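PDB 3EGC: putative ribose operon repressor from Burkholderia thailandensis, which probably acts as a DNA-binding transcriptional repressor of the LacI family, with a ligand-binding domain related to periplasmic sugar-binding proteins. Local coordinates for residues L106-N109 with V110-A113; L252-I256 with E257-N261. All coordinates share one frame; numbering follows the deposited sequence.

Contact 1: residues L106-N109 with V110-A113; sequences LSEN and VRGA
The N-terminal end of helix 109-122 is built here, where Glu108 and Asn109, leaving strand 103-107, meet Arg111, Gly112 and Ala113 of the first turn. The junction lies in a periplasmic-binding-protein fold of the LacI type, and probably forms one of the connections between its two subdomains: Leu106 and Glu108 pair with strand 264-272, whereas the helix that follows packs on helix 138-153. The chain changes course at an inverse gamma turn centred on Glu108, marked by a weak bond of 3.0 Å from Asn109 N to Ser107 O. Glu108 occupies the N-cap position, and its carbonyl starts the helical bonding: Gly112 N reaches Glu108 O at 3.1 Å in a nearly straight bond (167° at the hydrogen). The next bond, Ala113 N to Asn109 O, measures 3.0 Å.

Outside the backbone, the contact rests on one salt bridge. The Glu108 side chain starts with CG between the backbone N and the carbonyl carbon (chi1 65°), then runs extended, while the Arg111 chain bends at chi3 to meet it. Glu108 OE1 stands 2.8 Å from Arg111 NH2, but the carboxylate and guanidinium planes are turned 50° apart and the oxygen lies over one face of the guanidinium. No N-H points at it, and the attraction is one of charge. The other oxygen, OE2, accepts a hydrogen bond from the backbone N of Thr269, which ties the carboxylate to strand 264-272. The buried Asn109 amide faces elsewhere, its OD1 bonded to Arg143 and its ND2 to Glu142 on helix 138-153. Above the arginine, Glu108 OE1 also lies 3.3 Å from Arg111 CZ and 3.7 Å from Arg111 CD.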
loop_
_atom_site.group_PDB
_atom_site.type_symbol
_atom_site.label_atom_id
_atom_site.label_comp_id
_atom_site.label_asym_id
_atom_site.label_seq_id
_atom_site.Cartn_x
_atom_site.Cartn_y
_atom_site.Cartn_z
ATOM N N LEU A 106 18.035 -0.041 8.015
ATOM C CA LEU A 106 17.246 -1.049 8.640
ATOM C C LEU A 106 16.446 -0.486 9.854
ATOM O O LEU A 106 16.731 0.571 10.345
ATOM C CB LEU A 106 18.207 -2.141 9.118
ATOM C CG LEU A 106 19.274 -2.585 8.101
ATOM C CD1 LEU A 106 20.334 -3.551 8.792
ATOM C CD2 LEU A 106 18.636 -3.255 6.868
ATOM N N SER A 107 15.469 -1.232 10.342
ATOM C CA SER A 107 14.791 -0.866 11.604
ATOM C C SER A 107 15.471 -1.492 12.805
ATOM O O SER A 107 16.242 -2.455 12.650
ATOM C CB SER A 107 13.322 -1.304 11.611
ATOM O OG SER A 107 12.593 -0.594 10.625
ATOM N N GLU A 108 15.160 -0.972 13.992
ATOM C CA GLU A 108 15.586 -1.645 15.238
ATOM C C GLU A 108 14.691 -2.850 15.622
ATOM O O GLU A 108 13.925 -2.827 16.619
ATOM C CB GLU A 108 15.792 -0.651 16.400
ATOM C CG GLU A 108 14.504 0.061 16.858
ATOM C CD GLU A 108 14.766 1.298 17.725
ATOM O OE1 GLU A 108 15.954 1.611 18.008
ATOM O OE2 GLU A 108 13.774 1.942 18.124
ATOM N N ASN A 109 14.794 -3.909 14.835
ATOM C CA ASN A 109 13.879 -5.060 14.998
ATOM C C ASN A 109 13.907 -5.793 16.346
ATOM O O ASN A 109 12.852 -5.983 16.962
ATOM C CB ASN A 109 14.059 -6.056 13.880
ATOM C CG ASN A 109 13.852 -5.431 12.485
ATOM O OD1 ASN A 109 12.779 -4.914 12.187
ATOM N ND2 ASN A 109 14.852 -5.560 11.623
ATOM N N VAL A 110 15.085 -6.210 16.801
ATOM C CA VAL A 110 15.216 -6.782 18.148
ATOM C C VAL A 110 14.506 -5.896 19.212
ATOM O O VAL A 110 13.572 -6.318 19.881
ATOM C CB VAL A 110 16.740 -6.954 18.570
ATOM C CG1 VAL A 110 16.858 -7.814 19.833
ATOM C CG2 VAL A 110 17.562 -7.550 17.497
ATOM N N ARG A 111 14.964 -4.656 19.367
ATOM C CA ARG A 111 14.367 -3.760 20.364
ATOM C C ARG A 111 12.800 -3.647 20.329
ATOM O O ARG A 111 12.119 -3.743 21.364
ATOM C CB ARG A 111 14.950 -2.384 20.259
ATOM C CG ARG A 111 14.720 -1.551 21.470
ATOM C CD ARG A 111 15.232 -0.113 21.203
ATOM N NE ARG A 111 16.693 -0.056 21.218
ATOM C CZ ARG A 111 17.404 1.028 20.948
ATOM N NH1 ARG A 111 18.730 0.969 20.986
ATOM N NH2 ARG A 111 16.790 2.154 20.603
ATOM N N GLY A 112 12.266 -3.414 19.128
ATOM C CA GLY A 112 10.830 -3.222 18.970
ATOM C C GLY A 112 10.113 -4.508 19.332
ATOM O O GLY A 112 9.107 -4.431 19.974
ATOM N N ALA A 113 10.647 -5.690 18.971
ATOM C CA ALA A 113 9.948 -6.939 19.273
ATOM C C ALA A 113 9.926 -7.233 20.802
ATOM O O ALA A 113 8.879 -7.642 21.353
ATOM C CB ALA A 113 10.513 -8.151 18.464
#

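Contact 2: residues L252-I256 with E257-N261; sequences LIHMI and EGTGN
His254, Thr259 and Gly260 meet where helix 241-257 ends and the chain turns back toward strand 264-272. Among the backbone bonds, Glu257 N donates to Ile253 O at 2.9 Å. Gly258, with a positive phi of 66°, is the first residue to leave helical backbone angles. Thr259 N then returns to His254 O at 2.8 Å, a 6→1 bond of the sort found in Schellman motifs; Gly258 N is 3.9 Å from Met255 O, too long for the inner bond of a full Schellman motif. A weak bond of 3.4 Å from Gly260 N converges on the same His254 O, a further grip on this end-of-helix carbonyl.

Among the side chains, a hydrogen bond joins His254 ND1 to Thr259 OG1 at 2.7 Å. It is almost straight (173°), and the hydroxyl oxygen sits at the edge of the imidazole, in its plane. Thr259 places OG1 between its backbone N and carbonyl carbon (chi1 62°), where it can face ND1, the two side chains crossing at about a right angle. Glu257 OE2 is hydrogen-bonded to Tyr39 OH.

Van der Waals contact is modest. His254 CB lies 3.7 Å from Gly260 CA, and Ile253 CG2 touches the carboxylate carbon CD of Glu257 at 3.6 Å, the two side chains running alongside each other.

Exposed on its His254 and Thr259 side, the helix end is covered on another: Leu252 and Ile256 lie on Val11 of strand 10-15, and Leu252 and Met255 on Val91 of strand 90-93.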
loop_
_atom_site.group_PDB
_atom_site.type_symbol
_atom_site.label_atom_id
_atom_site.label_comp_id
_atom_site.label_asym_id
_atom_site.label_seq_id
_atom_site.Cartn_x
_atom_site.Cartn_y
_atom_site.Cartn_z
ATOM N N LEU A 252 22.697 7.133 -0.415
ATOM C CA LEU A 252 23.049 6.811 -1.780
ATOM C C LEU A 252 23.579 8.045 -2.521
ATOM O O LEU A 252 24.477 7.943 -3.350
ATOM C CB LEU A 252 21.840 6.182 -2.542
ATOM C CG LEU A 252 22.218 5.653 -3.934
ATOM C CD1 LEU A 252 23.053 4.427 -3.736
ATOM C CD2 LEU A 252 20.920 5.387 -4.859
ATOM N N ILE A 253 23.018 9.207 -2.230
ATOM C CA ILE A 253 23.435 10.414 -2.873
ATOM C C ILE A 253 24.866 10.826 -2.448
ATOM O O ILE A 253 25.719 11.102 -3.298
ATOM C CB ILE A 253 22.425 11.533 -2.624
ATOM C CG1 ILE A 253 21.121 11.226 -3.422
ATOM C CG2 ILE A 253 23.053 12.913 -2.964
ATOM C CD1 ILE A 253 19.889 12.092 -2.987
ATOM N N HIS A 254 25.120 10.869 -1.152
ATOM C CA HIS A 254 26.475 10.956 -0.631
ATOM C C HIS A 254 27.473 10.020 -1.336
ATOM O O HIS A 254 28.537 10.485 -1.805
ATOM C CB HIS A 254 26.476 10.678 0.862
ATOM C CG HIS A 254 25.813 11.757 1.657
ATOM N ND1 HIS A 254 26.128 13.090 1.501
ATOM C CD2 HIS A 254 24.876 11.704 2.626
ATOM C CE1 HIS A 254 25.386 13.816 2.313
ATOM N NE2 HIS A 254 24.622 12.996 3.007
ATOM N N MET A 255 27.133 8.737 -1.435
ATOM C CA MET A 255 27.993 7.768 -2.105
ATOM C C MET A 255 28.241 8.119 -3.589
ATOM O O MET A 255 29.307 7.836 -4.101
ATOM C CB MET A 255 27.443 6.341 -2.008
ATOM C CG MET A 255 27.335 5.819 -0.633
ATOM S SD MET A 255 26.321 4.370 -0.327
ATOM C CE MET A 255 27.268 3.150 -1.203
ATOM N N ILE A 256 27.241 8.688 -4.261
ATOM C CA ILE A 256 27.330 8.949 -5.683
ATOM C C ILE A 256 28.151 10.212 -5.932
ATOM O O ILE A 256 28.894 10.274 -6.896
ATOM C CB ILE A 256 25.931 9.177 -6.289
ATOM C CG1 ILE A 256 25.105 7.856 -6.271
ATOM C CG2 ILE A 256 26.041 9.850 -7.682
ATOM C CD1 ILE A 256 23.633 8.049 -6.500
ATOM N N GLU A 257 27.967 11.232 -5.085
ATOM C CA GLU A 257 28.553 12.552 -5.304
ATOM C C GLU A 257 29.881 12.653 -4.538
ATOM O O GLU A 257 30.528 13.684 -4.532
ATOM C CB GLU A 257 27.563 13.677 -4.921
ATOM C CG GLU A 257 26.180 13.627 -5.655
ATOM C CD GLU A 257 25.199 14.762 -5.261
ATOM O OE1 GLU A 257 25.476 15.544 -4.283
ATOM O OE2 GLU A 257 24.153 14.861 -5.946
ATOM N N GLY A 258 30.281 11.566 -3.907
ATOM C CA GLY A 258 31.520 11.481 -3.157
ATOM C C GLY A 258 31.585 12.350 -1.923
ATOM O O GLY A 258 32.655 12.907 -1.586
ATOM N N THR A 259 30.460 12.497 -1.222
ATOM C CA THR A 259 30.463 13.367 -0.059
ATOM C C THR A 259 30.261 12.602 1.223
ATOM O O THR A 259 30.210 13.195 2.281
ATOM C CB THR A 259 29.404 14.482 -0.149
ATOM O OG1 THR A 259 28.098 13.899 -0.211
ATOM C CG2 THR A 259 29.620 15.342 -1.343
ATOM N N GLY A 260 30.083 11.292 1.117
ATOM C CA GLY A 260 29.871 10.432 2.273
ATOM C C GLY A 260 30.063 8.964 1.945
ATOM O O GLY A 260 30.229 8.589 0.786
ATOM N N ASN A 261 30.060 8.144 2.984
ATOM C CA ASN A 261 30.281 6.699 2.874
ATOM C C ASN A 261 29.015 5.821 3.102
ATOM O O ASN A 261 28.059 6.237 3.740
ATOM C CB ASN A 261 31.343 6.281 3.907
ATOM C CG ASN A 261 32.718 6.790 3.546
ATOM O OD1 ASN A 261 32.866 7.650 2.684
ATOM N ND2 ASN A 261 33.726 6.238 4.174
#

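In the fold
Contact 1 comes first along the chain and closes before contact 2 opens; their centres are about 26 Å apart and their nearest atoms about 12 Å. Contact 1 lies nearer the middle of the molecule, its centre about 9 Å from that of the chain, whereas contact 2 is a surface site centred about 25 Å out. Strand 264-272 relates them: it pairs beside strand 103-107, which leads into contact 1, and follows the loop of contact 2; both strands share one mixed sheet with strands 10-15 and 90-93. The two thus mark opposite kinds of helix end, the start of helix 109-122 at a probable subdomain connection and the finish of helix 241-257 over strands 10-15 and 90-93.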